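Local coordinates for XAC2610 protein (Xanthomonas axonopodis pv. citri, PDB 4QTQ), which probably serves as an immunity protein that inhibits a peptidoglycan hydrolase linked to a bacteria-killing type IV secretion system, and binds calcium, at residues C166-Y174 against E185-D193. Numbering follows the deposited sequence.
Sequences CCIHVFDTY and ERLTEDTND
R186 and D172 run side by side on one face of this strand pair. The arginine chain leaves the backbone extended, then bends at chi3 (-53°) and brings R186 NH1 to 2.9 Å from OD2 of D172 in a salt bridge. The carboxylate and guanidinium planes stand 69° apart, so the two groups do not meet as a coplanar, two-pronged pair. V170 fills the inside of the bend: with CG1 anti to the backbone N (chi1 -179°), that methyl lies 3.5 Å from R186 CG and also borders the guanidinium at its edge, in plane. The partners sit on the antiparallel hairpin of strands 168-176 and 181-190, the middle pair of a six-stranded antiparallel sheet, which may be the part of the protein likened to a beta-propeller fragment; strand 157-163 flanks one side and strand 198-205 the other. Backbone hydrogen bonds hold the register, among them E189 N to H169 O at 2.9 Å; the one from E185 N to T173 O is weak. The other face carries H169, F171, L187 and E189. F171 and L187 are neighbours CB to CB at 4.2 Å, while the F171 ring lies beside the E189 side chain: F171 CE2 is 4.0 Å from E189 OE1, with ring and carboxylate planes nearly perpendicular (83°). Further along this face a water is held by three bonds: it donates to F171 O and to E185 OE1 and accepts from T173 OG1. Beside the I168-D190 pair, T191 N bonds to C167 O, and D190 OD1 takes the backbone N of N192 at 3.0 Å, closing an Asx turn.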
loop_
_atom_site.group_PDB
_atom_site.type_symbol
_atom_site.label_atom_id
_atom_site.label_comp_id
_atom_site.label_asym_id
_atom_site.label_seq_id
_atom_site.Cartn_x
_atom_site.Cartn_y
_atom_site.Cartn_z
ATOM N N CYS A 166 8.262 7.296 18.815
ATOM C CA CYS A 166 8.783 7.335 20.174
ATOM C C CYS A 166 7.672 7.054 21.186
ATOM O O CYS A 166 7.386 5.901 21.495
ATOM C CB CYS A 166 9.449 8.699 20.456
ATOM S SG CYS A 166 10.945 9.056 19.489
ATOM N N CYS A 167 7.034 8.119 21.658
ATOM C CA CYS A 167 6.069 8.141 22.748
ATOM C C CYS A 167 4.656 8.547 22.308
ATOM O O CYS A 167 3.738 8.582 23.129
ATOM C CB CYS A 167 6.556 9.218 23.706
ATOM S SG CYS A 167 7.274 10.601 22.773
ATOM N N ILE A 168 4.510 8.948 21.046
ATOM C CA ILE A 168 3.197 9.279 20.500
ATOM C C ILE A 168 2.905 8.295 19.376
ATOM O O ILE A 168 3.660 8.201 18.411
ATOM C CB ILE A 168 3.093 10.744 20.025
ATOM C CG1 ILE A 168 3.142 11.673 21.243
ATOM C CG2 ILE A 168 1.790 10.959 19.267
ATOM C CD1 ILE A 168 3.152 13.148 20.910
ATOM N N HIS A 169 1.826 7.536 19.541
ATOM C CA HIS A 169 1.392 6.562 18.558
ATOM C C HIS A 169 -0.036 6.868 18.184
ATOM O O HIS A 169 -0.876 7.121 19.059
ATOM C CB HIS A 169 1.464 5.148 19.127
ATOM C CG HIS A 169 2.832 4.760 19.584
ATOM N ND1 HIS A 169 3.176 4.683 20.916
ATOM C CD2 HIS A 169 3.950 4.448 18.887
ATOM C CE1 HIS A 169 4.445 4.337 21.021
ATOM N NE2 HIS A 169 4.940 4.191 19.804
ATOM N N VAL A 170 -0.311 6.839 16.886
ATOM C CA VAL A 170 -1.657 7.089 16.376
ATOM C C VAL A 170 -2.119 5.845 15.633
ATOM O O VAL A 170 -1.377 5.302 14.807
ATOM C CB VAL A 170 -1.703 8.314 15.455
ATOM C CG1 VAL A 170 -3.131 8.555 14.960
ATOM C CG2 VAL A 170 -1.154 9.533 16.185
ATOM N N PHE A 171 -3.319 5.379 15.970
ATOM C CA PHE A 171 -3.873 4.167 15.387
ATOM C C PHE A 171 -5.165 4.545 14.686
ATOM O O PHE A 171 -6.140 4.903 15.327
ATOM C CB PHE A 171 -4.129 3.101 16.457
ATOM C CG PHE A 171 -2.907 2.737 17.259
ATOM C CD1 PHE A 171 -2.011 1.794 16.793
ATOM C CD2 PHE A 171 -2.656 3.343 18.488
ATOM C CE1 PHE A 171 -0.883 1.463 17.530
ATOM C CE2 PHE A 171 -1.536 3.014 19.222
ATOM C CZ PHE A 171 -0.649 2.071 18.747
ATOM N N ASP A 172 -5.142 4.483 13.361
ATOM C CA ASP A 172 -6.268 4.896 12.524
ATOM C C ASP A 172 -7.034 3.699 11.994
ATOM O O ASP A 172 -6.441 2.690 11.617
ATOM C CB ASP A 172 -5.768 5.741 11.350
ATOM C CG ASP A 172 -5.444 7.149 11.755
ATOM O OD1 ASP A 172 -5.870 7.580 12.837
ATOM O OD2 ASP A 172 -4.776 7.856 10.985
ATOM N N THR A 173 -8.355 3.826 11.975
ATOM C CA THR A 173 -9.221 2.825 11.377
ATOM C C THR A 173 -10.094 3.531 10.338
ATOM O O THR A 173 -10.721 4.566 10.625
ATOM C CB THR A 173 -10.080 2.088 12.429
ATOM O OG1 THR A 173 -9.224 1.348 13.318
ATOM C CG2 THR A 173 -11.063 1.126 11.763
ATOM N N TYR A 174 -10.083 2.976 9.127
ATOM C CA TYR A 174 -10.853 3.484 8.005
ATOM C C TYR A 174 -11.868 2.426 7.640
ATOM O O TYR A 174 -11.566 1.226 7.687
ATOM C CB TYR A 174 -9.962 3.729 6.780
ATOM C CG TYR A 174 -8.970 4.844 6.958
ATOM C CD1 TYR A 174 -7.780 4.643 7.661
ATOM C CD2 TYR A 174 -9.223 6.104 6.427
ATOM C CE1 TYR A 174 -6.867 5.677 7.831
ATOM C CE2 TYR A 174 -8.320 7.138 6.578
ATOM C CZ TYR A 174 -7.152 6.926 7.285
ATOM O OH TYR A 174 -6.281 7.966 7.441
ATOM N N GLU A 185 -12.142 6.274 13.119
ATOM C CA GLU A 185 -11.591 6.220 14.460
ATOM C C GLU A 185 -10.111 6.549 14.439
ATOM O O GLU A 185 -9.351 6.003 13.635
ATOM C CB GLU A 185 -11.784 4.832 15.069
ATOM C CG GLU A 185 -11.418 4.757 16.541
ATOM C CD GLU A 185 -11.366 3.337 17.042
ATOM O OE1 GLU A 185 -10.284 2.726 16.973
ATOM O OE2 GLU A 185 -12.406 2.835 17.504
ATOM N N ARG A 186 -9.716 7.450 15.331
ATOM C CA ARG A 186 -8.314 7.765 15.546
ATOM C C ARG A 186 -8.027 7.659 17.047
ATOM O O ARG A 186 -8.632 8.385 17.850
ATOM C CB ARG A 186 -7.983 9.169 15.036
ATOM C CG ARG A 186 -6.506 9.511 15.176
ATOM C CD ARG A 186 -6.166 10.970 14.951
ATOM N NE ARG A 186 -6.649 11.530 13.693
ATOM C CZ ARG A 186 -6.142 11.282 12.485
ATOM N NH1 ARG A 186 -5.144 10.423 12.317
ATOM N NH2 ARG A 186 -6.667 11.880 11.425
ATOM N N LEU A 187 -7.120 6.745 17.405
ATOM C CA LEU A 187 -6.688 6.537 18.781
ATOM C C LEU A 187 -5.281 7.109 18.937
ATOM O O LEU A 187 -4.356 6.635 18.293
ATOM C CB LEU A 187 -6.658 5.042 19.146
ATOM C CG LEU A 187 -7.911 4.176 18.988
ATOM C CD1 LEU A 187 -7.697 2.820 19.661
ATOM C CD2 LEU A 187 -9.157 4.848 19.553
ATOM N N THR A 188 -5.134 8.138 19.769
ATOM C CA THR A 188 -3.831 8.751 20.018
ATOM C C THR A 188 -3.366 8.383 21.426
ATOM O O THR A 188 -4.058 8.672 22.409
ATOM C CB THR A 188 -3.884 10.287 19.886
ATOM O OG1 THR A 188 -4.353 10.639 18.583
ATOM C CG2 THR A 188 -2.495 10.902 20.102
ATOM N N GLU A 189 -2.215 7.731 21.516
ATOM C CA GLU A 189 -1.628 7.377 22.807
ATOM C C GLU A 189 -0.360 8.184 23.028
ATOM O O GLU A 189 0.510 8.204 22.166
ATOM C CB GLU A 189 -1.299 5.896 22.861
ATOM C CG GLU A 189 -2.498 4.991 22.633
ATOM C CD GLU A 189 -2.251 3.578 23.123
ATOM O OE1 GLU A 189 -1.069 3.155 23.149
ATOM O OE2 GLU A 189 -3.236 2.894 23.487
ATOM N N ASP A 190 -0.274 8.842 24.180
ATOM C CA ASP A 190 0.872 9.670 24.550
ATOM C C ASP A 190 1.505 9.092 25.826
ATOM O O ASP A 190 0.907 9.148 26.913
ATOM C CB ASP A 190 0.402 11.116 24.762
ATOM C CG ASP A 190 1.538 12.088 25.082
ATOM O OD1 ASP A 190 2.624 11.668 25.547
ATOM O OD2 ASP A 190 1.318 13.302 24.868
ATOM N N THR A 191 2.699 8.521 25.680
ATOM C CA THR A 191 3.440 7.904 26.788
ATOM C C THR A 191 4.720 8.684 27.128
ATOM O O THR A 191 5.708 8.104 27.604
ATOM C CB THR A 191 3.775 6.433 26.445
ATOM O OG1 THR A 191 2.556 5.726 26.208
ATOM C CG2 THR A 191 4.524 5.728 27.577
ATOM N N ASN A 192 4.708 9.999 26.899
ATOM C CA ASN A 192 5.859 10.852 27.257
ATOM C C ASN A 192 6.163 10.801 28.761
ATOM O O ASN A 192 7.333 10.800 29.170
ATOM C CB ASN A 192 5.644 12.292 26.774
ATOM C CG ASN A 192 6.023 12.476 25.311
ATOM O OD1 ASN A 192 7.156 12.202 24.921
ATOM N ND2 ASN A 192 5.088 12.952 24.503
ATOM N N ASP A 193 5.096 10.780 29.563
ATOM C CA ASP A 193 5.179 10.458 30.987
ATOM C C ASP A 193 4.673 9.023 31.174
ATOM O O ASP A 193 3.462 8.794 31.274
ATOM C CB ASP A 193 4.346 11.447 31.819
ATOM C CG ASP A 193 4.418 11.172 33.319
ATOM O OD1 ASP A 193 5.036 10.168 33.730
ATOM O OD2 ASP A 193 3.843 11.965 34.092
HETATM O O HOH W 1 2.684 6.127 22.926
HETATM O O HOH W 2 -8.328 3.131 15.371
#